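PDB 4LB8: DUF4848 domain-containing protein from Bacteroides thetaiotaomicron, which is of unknown function but belongs to the DUF4848 family and is probably a secreted or lipid-attached protein that pairs into a two-fold symmetric dimer in the crystal. Local coordinates for the interface of chains A and B. Residues are numbered along the deposited sequence; one frame, centred on the assembly and turned at random. Chains: chain A/B, Uncharacterized protein.

The interface of chains A and B. Residues chain A 67, 71, 114-115, 151; chain B 180, 195, 197, 208, 254.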
HETATM    1  N   MSE A  67     -22.021  19.398   5.007  1.00 39.09           N
HETATM    2  CA  MSE A  67     -20.653  18.891   4.825  1.00 38.00           C
HETATM    3  C   MSE A  67     -19.650  20.030   5.014  1.00 44.19           C
HETATM    4  O   MSE A  67     -18.634  19.837   5.685  1.00 45.00           O
HETATM    5  CB  MSE A  67     -20.483  18.227   3.446  1.00 39.11           C
HETATM    6  CG  MSE A  67     -19.144  17.492   3.263  1.00 45.21           C
HETATM    7 SE   MSE A  67     -18.841  16.052   4.541  0.75 52.35          SE
HETATM    8  CE  MSE A  67     -19.601  14.549   3.526  1.00 47.28           C
ATOM      9  N   ASP A  71     -17.058  19.738   8.191  1.00 47.21           N
ATOM     10  CA  ASP A  71     -15.629  19.869   7.890  1.00 46.54           C
ATOM     11  C   ASP A  71     -15.014  21.078   8.645  1.00 54.47           C
ATOM     12  O   ASP A  71     -13.961  20.934   9.286  1.00 54.77           O
ATOM     13  CB  ASP A  71     -15.396  19.958   6.366  1.00 46.30           C
ATOM     14  CG  ASP A  71     -15.400  18.615   5.628  1.00 52.67           C
ATOM     15  OD1 ASP A  71     -15.214  17.564   6.289  1.00 52.89           O
ATOM     16  OD2 ASP A  71     -15.499  18.623   4.383  1.00 57.05           O
ATOM     17  N   PRO A 114     -16.189  12.946   8.297  1.00 40.48           N
ATOM     18  CA  PRO A 114     -17.490  12.329   7.958  1.00 39.34           C
ATOM     19  C   PRO A 114     -17.588  12.153   6.451  1.00 41.02           C
ATOM     20  O   PRO A 114     -16.930  12.881   5.711  1.00 40.27           O
ATOM     21  CB  PRO A 114     -18.522  13.345   8.472  1.00 41.79           C
ATOM     22  CG  PRO A 114     -17.833  14.659   8.410  1.00 47.36           C
ATOM     23  CD  PRO A 114     -16.329  14.401   8.548  1.00 43.09           C
ATOM     24  N   TYR A 115     -18.394  11.199   6.001  1.00 38.39           N
ATOM     25  CA  TYR A 115     -18.598  10.900   4.580  1.00 37.77           C
ATOM     26  C   TYR A 115     -20.054  10.938   4.180  1.00 41.68           C
ATOM     27  O   TYR A 115     -20.931  10.605   4.993  1.00 41.40           O
ATOM     28  CB  TYR A 115     -18.052   9.504   4.252  1.00 38.41           C
ATOM     29  CG  TYR A 115     -16.548   9.440   4.233  1.00 41.53           C
ATOM     30  CD1 TYR A 115     -15.836   9.684   3.062  1.00 42.61           C
ATOM     31  CD2 TYR A 115     -15.825   9.135   5.390  1.00 42.26           C
ATOM     32  CE1 TYR A 115     -14.446   9.601   3.029  1.00 40.97           C
ATOM     33  CE2 TYR A 115     -14.432   9.082   5.376  1.00 42.62           C
ATOM     34  CZ  TYR A 115     -13.749   9.311   4.191  1.00 50.49           C
ATOM     35  OH  TYR A 115     -12.377   9.266   4.150  1.00 55.39           O
ATOM     36  N   ARG A 151     -18.605   1.260   0.395  1.00 62.15           N
ATOM     37  CA  ARG A 151     -18.024   2.325  -0.425  1.00 62.60           C
ATOM     38  C   ARG A 151     -16.586   1.994  -0.858  1.00 72.68           C
ATOM     39  O   ARG A 151     -16.226   2.262  -2.006  1.00 72.60           O
ATOM     40  CB  ARG A 151     -18.050   3.666   0.328  1.00 59.39           C
ATOM     41  CG  ARG A 151     -17.578   4.858  -0.489  1.00 58.17           C
ATOM     42  CD  ARG A 151     -17.415   6.076   0.377  1.00 68.07           C
ATOM     43  NE  ARG A 151     -16.791   7.169  -0.368  1.00 75.83           N
ATOM     44  CZ  ARG A 151     -15.514   7.524  -0.251  1.00 87.24           C
ATOM     45  NH1 ARG A 151     -14.714   6.887   0.599  1.00 72.23           N
ATOM     46  NH2 ARG A 151     -15.033   8.533  -0.965  1.00 69.11           N
TER
ATOM     47  N   LYS B 180      -3.315  12.265   1.343  1.00 32.70           N
ATOM     48  CA  LYS B 180      -4.176  11.310   0.606  1.00 32.14           C
ATOM     49  C   LYS B 180      -4.859  12.002  -0.565  1.00 37.54           C
ATOM     50  O   LYS B 180      -5.250  13.165  -0.441  1.00 35.56           O
ATOM     51  CB  LYS B 180      -5.334  10.731   1.477  1.00 32.65           C
ATOM     52  CG  LYS B 180      -4.987   9.864   2.641  1.00 51.59           C
ATOM     53  CD  LYS B 180      -6.185   9.659   3.590  1.00 61.41           C
ATOM     54  CE  LYS B 180      -7.209   8.648   3.131  1.00 74.58           C
ATOM     55  NZ  LYS B 180      -8.194   8.340   4.203  1.00 85.35           N
ATOM     56  N   ASN B 195     -16.079  12.062  -7.410  1.00 33.58           N
ATOM     57  CA  ASN B 195     -15.741  12.520  -6.079  1.00 33.72           C
ATOM     58  C   ASN B 195     -14.201  12.608  -5.995  1.00 37.97           C
ATOM     59  O   ASN B 195     -13.508  11.609  -6.178  1.00 36.69           O
ATOM     60  CB  ASN B 195     -16.349  11.600  -4.996  1.00 34.04           C
ATOM     61  CG  ASN B 195     -16.284  12.087  -3.553  1.00 46.72           C
ATOM     62  OD1 ASN B 195     -16.478  11.309  -2.619  1.00 49.20           O
ATOM     63  ND2 ASN B 195     -15.997  13.355  -3.308  1.00 31.82           N
ATOM     64  N   THR B 197     -11.157  13.671  -3.629  1.00 37.45           N
ATOM     65  CA  THR B 197     -10.937  13.729  -2.178  1.00 38.27           C
ATOM     66  C   THR B 197      -9.462  13.979  -1.798  1.00 41.84           C
ATOM     67  O   THR B 197      -8.545  13.573  -2.518  1.00 40.06           O
ATOM     68  CB  THR B 197     -11.441  12.431  -1.493  1.00 47.41           C
ATOM     69  OG1 THR B 197     -10.889  11.299  -2.159  1.00 53.44           O
ATOM     70  CG2 THR B 197     -12.963  12.317  -1.458  1.00 43.97           C
ATOM     71  N   ARG B 208      -9.914  16.620   6.287  1.00 44.68           N
ATOM     72  CA  ARG B 208      -9.913  17.224   4.954  1.00 44.99           C
ATOM     73  C   ARG B 208      -9.162  18.568   4.915  1.00 52.13           C
ATOM     74  O   ARG B 208      -9.164  19.324   5.893  1.00 51.48           O
ATOM     75  CB  ARG B 208     -11.356  17.412   4.457  1.00 43.13           C
ATOM     76  CG  ARG B 208     -11.800  16.258   3.599  1.00 46.32           C
ATOM     77  CD  ARG B 208     -13.283  16.218   3.419  1.00 45.35           C
ATOM     78  NE  ARG B 208     -13.732  14.835   3.240  1.00 42.51           N
ATOM     79  CZ  ARG B 208     -14.786  14.301   3.850  1.00 46.02           C
ATOM     80  NH1 ARG B 208     -15.499  15.018   4.708  1.00 32.35           N
ATOM     81  NH2 ARG B 208     -15.121  13.044   3.623  1.00 37.99           N
ATOM     82  N   ASN B 254     -13.312  17.515  -0.386  1.00 44.10           N
ATOM     83  CA  ASN B 254     -14.464  16.707  -0.784  1.00 42.17           C
ATOM     84  C   ASN B 254     -15.225  17.405  -1.916  1.00 42.66           C
ATOM     85  O   ASN B 254     -16.248  18.041  -1.688  1.00 43.19           O
ATOM     86  CB  ASN B 254     -15.389  16.375   0.399  1.00 40.52           C
ATOM     87  CG  ASN B 254     -16.313  15.206   0.115  1.00 61.39           C
ATOM     88  OD1 ASN B 254     -16.060  14.357  -0.754  1.00 45.38           O
ATOM     89  ND2 ASN B 254     -17.411  15.138   0.836  1.00 62.84           N
TER
HETATM   90  O   HOH W   1     -12.857  16.862   7.384  0.50 17.06           O
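In this DUF4848-family protein, one patch of a two-fold interface, perhaps only a crystal one, sets the beta-strands of chain B against helix 63-80 of chain A and the loop at A:Pro114 and A:Tyr115. B:Arg208 leads it: its chain, extended from CG to NE, carries the guanidinium end-on to the backbone carbonyl of A:Pro114. B:Arg208 NH1 and NH2 each donate to A:Pro114 O over 2.8 Å, NH1 nearly along the C=O axis and NH2 from above the carbonyl plane. A planar group with several N-H donors suits this place, for B:Arg208 NH1 also forms a salt bridge with the syn lone pair of A:Asp71 OD1 at 3.0 Å. The A:Asp71 carboxylate supplies the opposite charge and also takes a water linked to the B:Arg208 backbone N. The guanidinium stands almost upright (planes 85° apart) on the A:Tyr115 ring, whose flat aromatic face suits a cation, with NH2 toward the rim in a cation-pi contact. An alanine in place of B:Arg208 would probably loosen this patch, losing the carbonyl grip, salt bridge and cation-pi contact together. A:Met67, present as selenomethionine, bends at chi2 (60°) and chi3 (91°), bringing SE to 3.5 Å from B:Arg208 NH1; an unbranched thioether suits a spot beside guanidinium and amide. B:Asn254 lays ND2 over a guanidinium face, while its OD1 accepts a nearly straight 2.7 Å bond from B:Asn195 ND2, likely to hold the B:Asn254 amide in that orientation.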